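Local coordinates for putative hexulose 6 phosphate synthase (Salmonella typhimurium, PDB 3F4W), which is of unassigned function but belongs to the orotidine 5'-phosphate decarboxylase/HUMPS family, whose members fold as TIM barrels, at residues K21-D25 with P196-R201; G85-V89 with R119-L123. All coordinates share one frame; numbering follows the deposited sequence.

Contact 1: K21-D25 with P196-R201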
ATOM      1  N   LYS A  21      -8.199 -11.455  24.378  1.00 22.24           N
ATOM      2  CA  LYS A  21      -7.253 -12.388  24.973  1.00 20.90           C
ATOM      3  C   LYS A  21      -5.942 -11.726  25.392  1.00 20.30           C
ATOM      4  O   LYS A  21      -5.253 -12.221  26.279  1.00 20.27           O
ATOM      5  CB  LYS A  21      -6.938 -13.526  23.999  1.00 22.45           C
ATOM      6  CG  LYS A  21      -8.089 -14.465  23.690  1.00 22.72           C
ATOM      7  CD  LYS A  21      -7.574 -15.625  22.846  1.00 28.59           C
ATOM      8  CE  LYS A  21      -8.567 -16.769  22.772  1.00 31.57           C
ATOM      9  NZ  LYS A  21      -9.643 -16.498  21.790  1.00 33.36           N
ATOM     10  N   VAL A  22      -5.591 -10.615  24.748  1.00 17.74           N
ATOM     11  CA  VAL A  22      -4.246 -10.062  24.883  1.00 18.20           C
ATOM     12  C   VAL A  22      -4.189  -8.559  25.166  1.00 20.41           C
ATOM     13  O   VAL A  22      -3.133  -8.033  25.522  1.00 18.19           O
ATOM     14  CB  VAL A  22      -3.413 -10.338  23.615  1.00 18.75           C
ATOM     15  CG1 VAL A  22      -3.202 -11.831  23.433  1.00 19.64           C
ATOM     16  CG2 VAL A  22      -4.099  -9.744  22.390  1.00 17.42           C
ATOM     17  N   VAL A  23      -5.317  -7.874  25.019  1.00 17.34           N
ATOM     18  CA  VAL A  23      -5.312  -6.413  25.005  1.00 18.79           C
ATOM     19  C   VAL A  23      -4.635  -5.752  26.210  1.00 20.10           C
ATOM     20  O   VAL A  23      -4.045  -4.678  26.076  1.00 19.93           O
ATOM     21  CB  VAL A  23      -6.729  -5.832  24.818  1.00 20.16           C
ATOM     22  CG1 VAL A  23      -7.579  -6.082  26.055  1.00 23.31           C
ATOM     23  CG2 VAL A  23      -6.644  -4.340  24.508  1.00 19.40           C
ATOM     24  N   ASP A  24      -4.710  -6.384  27.380  1.00 18.83           N
ATOM     25  CA  ASP A  24      -4.149  -5.793  28.598  1.00 19.66           C
ATOM     26  C   ASP A  24      -2.619  -5.709  28.585  1.00 21.16           C
ATOM     27  O   ASP A  24      -2.029  -4.923  29.329  1.00 22.95           O
ATOM     28  CB  ASP A  24      -4.622  -6.554  29.844  1.00 20.91           C
ATOM     29  CG  ASP A  24      -6.078  -6.265  30.191  1.00 23.92           C
ATOM     30  OD1 ASP A  24      -6.647  -5.305  29.635  1.00 22.79           O
ATOM     31  OD2 ASP A  24      -6.651  -6.997  31.022  1.00 28.24           O
ATOM     32  N   ASP A  25      -1.984  -6.524  27.750  1.00 15.90           N
ATOM     33  CA  ASP A  25      -0.525  -6.537  27.648  1.00 19.35           C
ATOM     34  C   ASP A  25      -0.003  -5.836  26.393  1.00 19.19           C
ATOM     35  O   ASP A  25       1.200  -5.849  26.125  1.00 21.23           O
ATOM     36  CB  ASP A  25       0.002  -7.973  27.679  1.00 20.60           C
ATOM     37  CG  ASP A  25      -0.167  -8.624  29.033  1.00 20.75           C
ATOM     38  OD1 ASP A  25      -0.405  -7.894  30.019  1.00 19.60           O
ATOM     39  OD2 ASP A  25      -0.054  -9.863  29.110  1.00 20.27           O
ATOM     40  N   PRO A 196      -2.023 -17.369  23.077  1.00 24.30           N
ATOM     41  CA  PRO A 196      -1.720 -15.973  22.741  1.00 20.50           C
ATOM     42  C   PRO A 196      -1.458 -15.115  23.974  1.00 20.95           C
ATOM     43  O   PRO A 196      -0.533 -14.307  23.969  1.00 19.54           O
ATOM     44  CB  PRO A 196      -2.992 -15.499  22.034  1.00 21.36           C
ATOM     45  CG  PRO A 196      -3.617 -16.738  21.505  1.00 25.06           C
ATOM     46  CD  PRO A 196      -3.299 -17.817  22.491  1.00 23.98           C
ATOM     47  N   ALA A 197      -2.273 -15.282  25.010  1.00 21.99           N
ATOM     48  CA  ALA A 197      -2.113 -14.510  26.233  1.00 22.96           C
ATOM     49  C   ALA A 197      -0.739 -14.765  26.848  1.00 21.94           C
ATOM     50  O   ALA A 197      -0.083 -13.840  27.327  1.00 21.66           O
ATOM     51  CB  ALA A 197      -3.218 -14.852  27.227  1.00 26.20           C
ATOM     52  N   GLY A 198      -0.312 -16.023  26.826  1.00 19.76           N
ATOM     53  CA  GLY A 198       0.983 -16.404  27.355  1.00 19.03           C
ATOM     54  C   GLY A 198       2.121 -15.783  26.569  1.00 18.64           C
ATOM     55  O   GLY A 198       3.053 -15.233  27.147  1.00 20.88           O
ATOM     56  N   GLU A 199       2.043 -15.867  25.243  1.00 24.88           N
ATOM     57  CA  GLU A 199       3.065 -15.280  24.386  1.00 21.73           C
ATOM     58  C   GLU A 199       3.101 -13.766  24.550  1.00 21.50           C
ATOM     59  O   GLU A 199       4.173 -13.166  24.599  1.00 21.10           O
ATOM     60  CB  GLU A 199       2.832 -15.653  22.918  1.00 22.31           C
ATOM     61  CG  GLU A 199       3.822 -15.014  21.942  1.00 28.99           C
ATOM     62  CD  GLU A 199       5.236 -15.557  22.087  1.00 31.54           C
ATOM     63  OE1 GLU A 199       6.083 -15.274  21.207  1.00 28.86           O
ATOM     64  OE2 GLU A 199       5.502 -16.275  23.077  1.00 31.47           O
ATOM     65  N   ALA A 200       1.926 -13.154  24.645  1.00 17.04           N
ATOM     66  CA  ALA A 200       1.838 -11.711  24.836  1.00 17.87           C
ATOM     67  C   ALA A 200       2.458 -11.312  26.169  1.00 20.95           C
ATOM     68  O   ALA A 200       3.164 -10.308  26.262  1.00 21.14           O
ATOM     69  CB  ALA A 200       0.387 -11.251  24.762  1.00 19.38           C
ATOM     70  N   ARG A 201       2.201 -12.113  27.199  1.00 24.94           N
ATOM     71  CA  ARG A 201       2.770 -11.858  28.517  1.00 26.13           C
ATOM     72  C   ARG A 201       4.297 -11.904  28.500  1.00 24.64           C
ATOM     73  O   ARG A 201       4.953 -11.023  29.048  1.00 23.40           O
ATOM     74  CB  ARG A 201       2.249 -12.862  29.544  1.00 25.42           C
ATOM     75  CG  ARG A 201       2.773 -12.598  30.944  1.00 29.55           C
ATOM     76  CD  ARG A 201       2.678 -13.826  31.831  1.00 31.91           C
ATOM     77  NE  ARG A 201       3.748 -14.787  31.576  1.00 31.82           N
ATOM     78  CZ  ARG A 201       3.555 -16.018  31.111  1.00 35.37           C
ATOM     79  NH1 ARG A 201       2.327 -16.450  30.849  1.00 33.19           N
ATOM     80  NH2 ARG A 201       4.594 -16.821  30.917  1.00 33.76           N
TER
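V22 lays its CG1 methyl over the first turn of helix 196-209, where it meets CB of P196 and CB of A200, each at 3.9 Å. With CG1 anti to the carbonyl carbon (chi1 -64°), this branch, and not CG2, does the touching. The same methyl comes within 3.7 Å of P196 O. That oxygen is already engaged within its own helix, taking the N-H of A200 at 2.8 Å, so the methyl rests against a carbonyl whose hydrogen-bonding need is met. In the parallel eight-stranded TIM barrel the last outer helix comes round to the first; here the end of helix 12-22 and the 3-10 turn 23-25 that follows it lie against the start of helix 196-209, and the pairing closes the ring of helices. No hydrogen bond crosses between the segments, and the backbones come close where small side chains meet: the CA atoms of V22 and A197 are 5.1 Å apart, and CB of A197 sits 3.5 Å from K21 O. Toward the outside, the aliphatic part of K21 passes P196, CD to CG 4.3 Å, before its amine leads away. D25 approaches the next turn with OD2 3.5 Å from CA of R201. Its carboxylate does not pair with that arginine, whose chain bends at chi3 (79°), with G198 O near one guanidinium face, offset toward the rim.

Contact 2: G85-V89 with R119-L123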
ATOM      1  N   GLY A  85       8.736   4.393   3.406  1.00 12.48           N
ATOM      2  CA  GLY A  85       9.957   5.166   3.280  1.00 14.09           C
ATOM      3  C   GLY A  85      10.454   5.234   1.846  1.00 16.41           C
ATOM      4  O   GLY A  85      11.188   6.151   1.480  1.00 15.21           O
ATOM      5  N   VAL A  86      10.050   4.266   1.027  1.00 14.74           N
ATOM      6  CA  VAL A  86      10.495   4.225  -0.363  1.00 14.45           C
ATOM      7  C   VAL A  86       9.706   5.174  -1.260  1.00 16.80           C
ATOM      8  O   VAL A  86      10.054   5.359  -2.422  1.00 16.79           O
ATOM      9  CB  VAL A  86      10.444   2.796  -0.959  1.00 16.66           C
ATOM     10  CG1 VAL A  86      11.499   1.913  -0.312  1.00 19.22           C
ATOM     11  CG2 VAL A  86       9.062   2.193  -0.802  1.00 13.60           C
ATOM     12  N   THR A  87       8.648   5.776  -0.723  1.00 14.63           N
ATOM     13  CA  THR A  87       7.841   6.699  -1.515  1.00 15.56           C
ATOM     14  C   THR A  87       8.472   8.088  -1.586  1.00 15.96           C
ATOM     15  O   THR A  87       9.463   8.369  -0.913  1.00 15.34           O
ATOM     16  CB  THR A  87       6.394   6.819  -0.993  1.00 16.81           C
ATOM     17  OG1 THR A  87       5.568   7.385  -2.019  1.00 20.92           O
ATOM     18  CG2 THR A  87       6.330   7.700   0.248  1.00 16.95           C
ATOM     19  N   ASP A  88       7.886   8.955  -2.402  1.00 18.30           N
ATOM     20  CA  ASP A  88       8.416  10.298  -2.605  1.00 18.42           C
ATOM     21  C   ASP A  88       8.291  11.124  -1.328  1.00 16.04           C
ATOM     22  O   ASP A  88       7.337  10.961  -0.562  1.00 18.04           O
ATOM     23  CB  ASP A  88       7.676  10.979  -3.762  1.00 17.12           C
ATOM     24  CG  ASP A  88       8.412  12.192  -4.301  1.00 22.44           C
ATOM     25  OD1 ASP A  88       8.902  12.127  -5.453  1.00 22.49           O
ATOM     26  OD2 ASP A  88       8.505  13.206  -3.577  1.00 17.13           O
ATOM     27  N   VAL A  89       9.255  12.008  -1.093  1.00 16.89           N
ATOM     28  CA  VAL A  89       9.208  12.874   0.082  1.00 18.46           C
ATOM     29  C   VAL A  89       7.947  13.738   0.119  1.00 14.94           C
ATOM     30  O   VAL A  89       7.451  14.067   1.197  1.00 16.83           O
ATOM     31  CB  VAL A  89      10.461  13.769   0.199  1.00 20.07           C
ATOM     32  CG1 VAL A  89      11.661  12.928   0.517  1.00 24.91           C
ATOM     33  CG2 VAL A  89      10.689  14.546  -1.088  1.00 24.01           C
ATOM     34  N   ARG A 119      18.734   7.437   3.377  1.00 15.57           N
ATOM     35  CA  ARG A 119      17.291   7.656   3.407  1.00 17.38           C
ATOM     36  C   ARG A 119      16.857   8.239   4.750  1.00 16.62           C
ATOM     37  O   ARG A 119      16.012   9.138   4.810  1.00 14.46           O
ATOM     38  CB  ARG A 119      16.551   6.344   3.120  1.00 14.53           C
ATOM     39  CG  ARG A 119      15.100   6.523   2.711  1.00 14.52           C
ATOM     40  CD  ARG A 119      14.995   7.369   1.452  1.00 19.04           C
ATOM     41  NE  ARG A 119      13.605   7.591   1.069  1.00 21.15           N
ATOM     42  CZ  ARG A 119      13.213   8.468   0.152  1.00 22.18           C
ATOM     43  NH1 ARG A 119      14.104   9.216  -0.481  1.00 21.82           N
ATOM     44  NH2 ARG A 119      11.926   8.605  -0.124  1.00 21.76           N
ATOM     45  N   VAL A 120      17.437   7.724   5.830  1.00 11.91           N
ATOM     46  CA  VAL A 120      17.145   8.236   7.165  1.00 13.79           C
ATOM     47  C   VAL A 120      17.519   9.711   7.288  1.00 14.81           C
ATOM     48  O   VAL A 120      16.750  10.508   7.823  1.00 15.28           O
ATOM     49  CB  VAL A 120      17.862   7.422   8.255  1.00 15.32           C
ATOM     50  CG1 VAL A 120      17.685   8.083   9.612  1.00 18.92           C
ATOM     51  CG2 VAL A 120      17.325   5.997   8.285  1.00 15.22           C
ATOM     52  N   ARG A 121      18.691  10.079   6.781  1.00 16.57           N
ATOM     53  CA  ARG A 121      19.126  11.471   6.847  1.00 19.10           C
ATOM     54  C   ARG A 121      18.131  12.351   6.109  1.00 19.99           C
ATOM     55  O   ARG A 121      17.726  13.406   6.595  1.00 20.20           O
ATOM     56  CB  ARG A 121      20.511  11.653   6.221  1.00 21.90           C
ATOM     57  CG  ARG A 121      21.623  10.816   6.827  1.00 23.36           C
ATOM     58  CD  ARG A 121      22.959  11.119   6.138  1.00 24.41           C
ATOM     59  NE  ARG A 121      23.935  10.055   6.350  1.00 29.21           N
ATOM     60  CZ  ARG A 121      24.362   9.232   5.398  1.00 30.68           C
ATOM     61  NH1 ARG A 121      23.916   9.355   4.156  1.00 28.84           N
ATOM     62  NH2 ARG A 121      25.247   8.291   5.685  1.00 37.06           N
ATOM     63  N   LEU A 122      17.743  11.900   4.923  1.00 18.19           N
ATOM     64  CA  LEU A 122      16.837  12.649   4.070  1.00 21.38           C
ATOM     65  C   LEU A 122      15.476  12.831   4.738  1.00 18.21           C
ATOM     66  O   LEU A 122      14.915  13.926   4.734  1.00 19.51           O
ATOM     67  CB  LEU A 122      16.685  11.930   2.730  1.00 20.98           C
ATOM     68  CG  LEU A 122      16.049  12.690   1.570  1.00 26.18           C
ATOM     69  CD1 LEU A 122      16.360  12.003   0.248  1.00 32.42           C
ATOM     70  CD2 LEU A 122      14.564  12.781   1.779  1.00 29.11           C
ATOM     71  N   LEU A 123      14.952  11.755   5.314  1.00 14.69           N
ATOM     72  CA  LEU A 123      13.604  11.775   5.874  1.00 16.37           C
ATOM     73  C   LEU A 123      13.515  12.607   7.144  1.00 16.55           C
ATOM     74  O   LEU A 123      12.542  13.335   7.356  1.00 16.53           O
ATOM     75  CB  LEU A 123      13.108  10.354   6.135  1.00 16.69           C
ATOM     76  CG  LEU A 123      12.999   9.492   4.877  1.00 19.55           C
ATOM     77  CD1 LEU A 123      12.529   8.090   5.227  1.00 18.70           C
ATOM     78  CD2 LEU A 123      12.077  10.148   3.852  1.00 20.69           C
TER
HETATM   79  O   HOH W   1      12.034  11.046  -2.605  1.00 15.51           O
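R119 turns the edge of its guanidinium to the backbone of G85, and both NE and NH2 donate to the single acceptor G85 O. In this TIM barrel the pairing ties the loop after strand 80-84, on the way into helix 89-102, to the next outer helix, 116-126. Of the two hydrogen bonds, the one from NE is shorter and straighter (2.8 Å, N-H...O 150°) than the one from NH2 (3.0 Å, 138°). They reach the oxygen from opposite faces of its carbonyl plane, and the oxygen lies close to the guanidinium plane, an arrangement that limits rotation of the group. A bend at chi2 (59°) brings the arginine chain round to this position. T87 O also lies at that edge, 2.6 Å from NH2, but the angle is too poor for a hydrogen bond. T87 OG1 is hydrogen-bonded to M63 O. Water adds a weak bridge, accepting from V89 N and R119 NH2. Across the dimer interface, D88 forms a salt bridge with R144 of the second subunit. Apolar contact joins V89 CG1 to L123 CD2 at 4.4 Å. On the arginine's own helix, that CD2 also lies 3.9 Å above one face of the R119 guanidinium, offset toward its rim.

Both contacts lie around one barrel, on opposite sides of the chain's centre, with their nearest atoms about 26 Å apart. Neither is deep core: each is partly buried, and only contact 1 includes exposed residues among those that touch. They differ in the elements joined. Contact 1 brings together the first and last outer helices, far apart in sequence, whereas contact 2 reaches in to the C-terminal end of a strand, joining the loop that leaves it to a neighbouring helix. Where helix end meets helix start, small apolar groups touch and no hydrogen bond crosses; loop against helix uses an arginine that donates twice to one backbone carbonyl. The second subunit reaches contact 2 but does not touch contact 1.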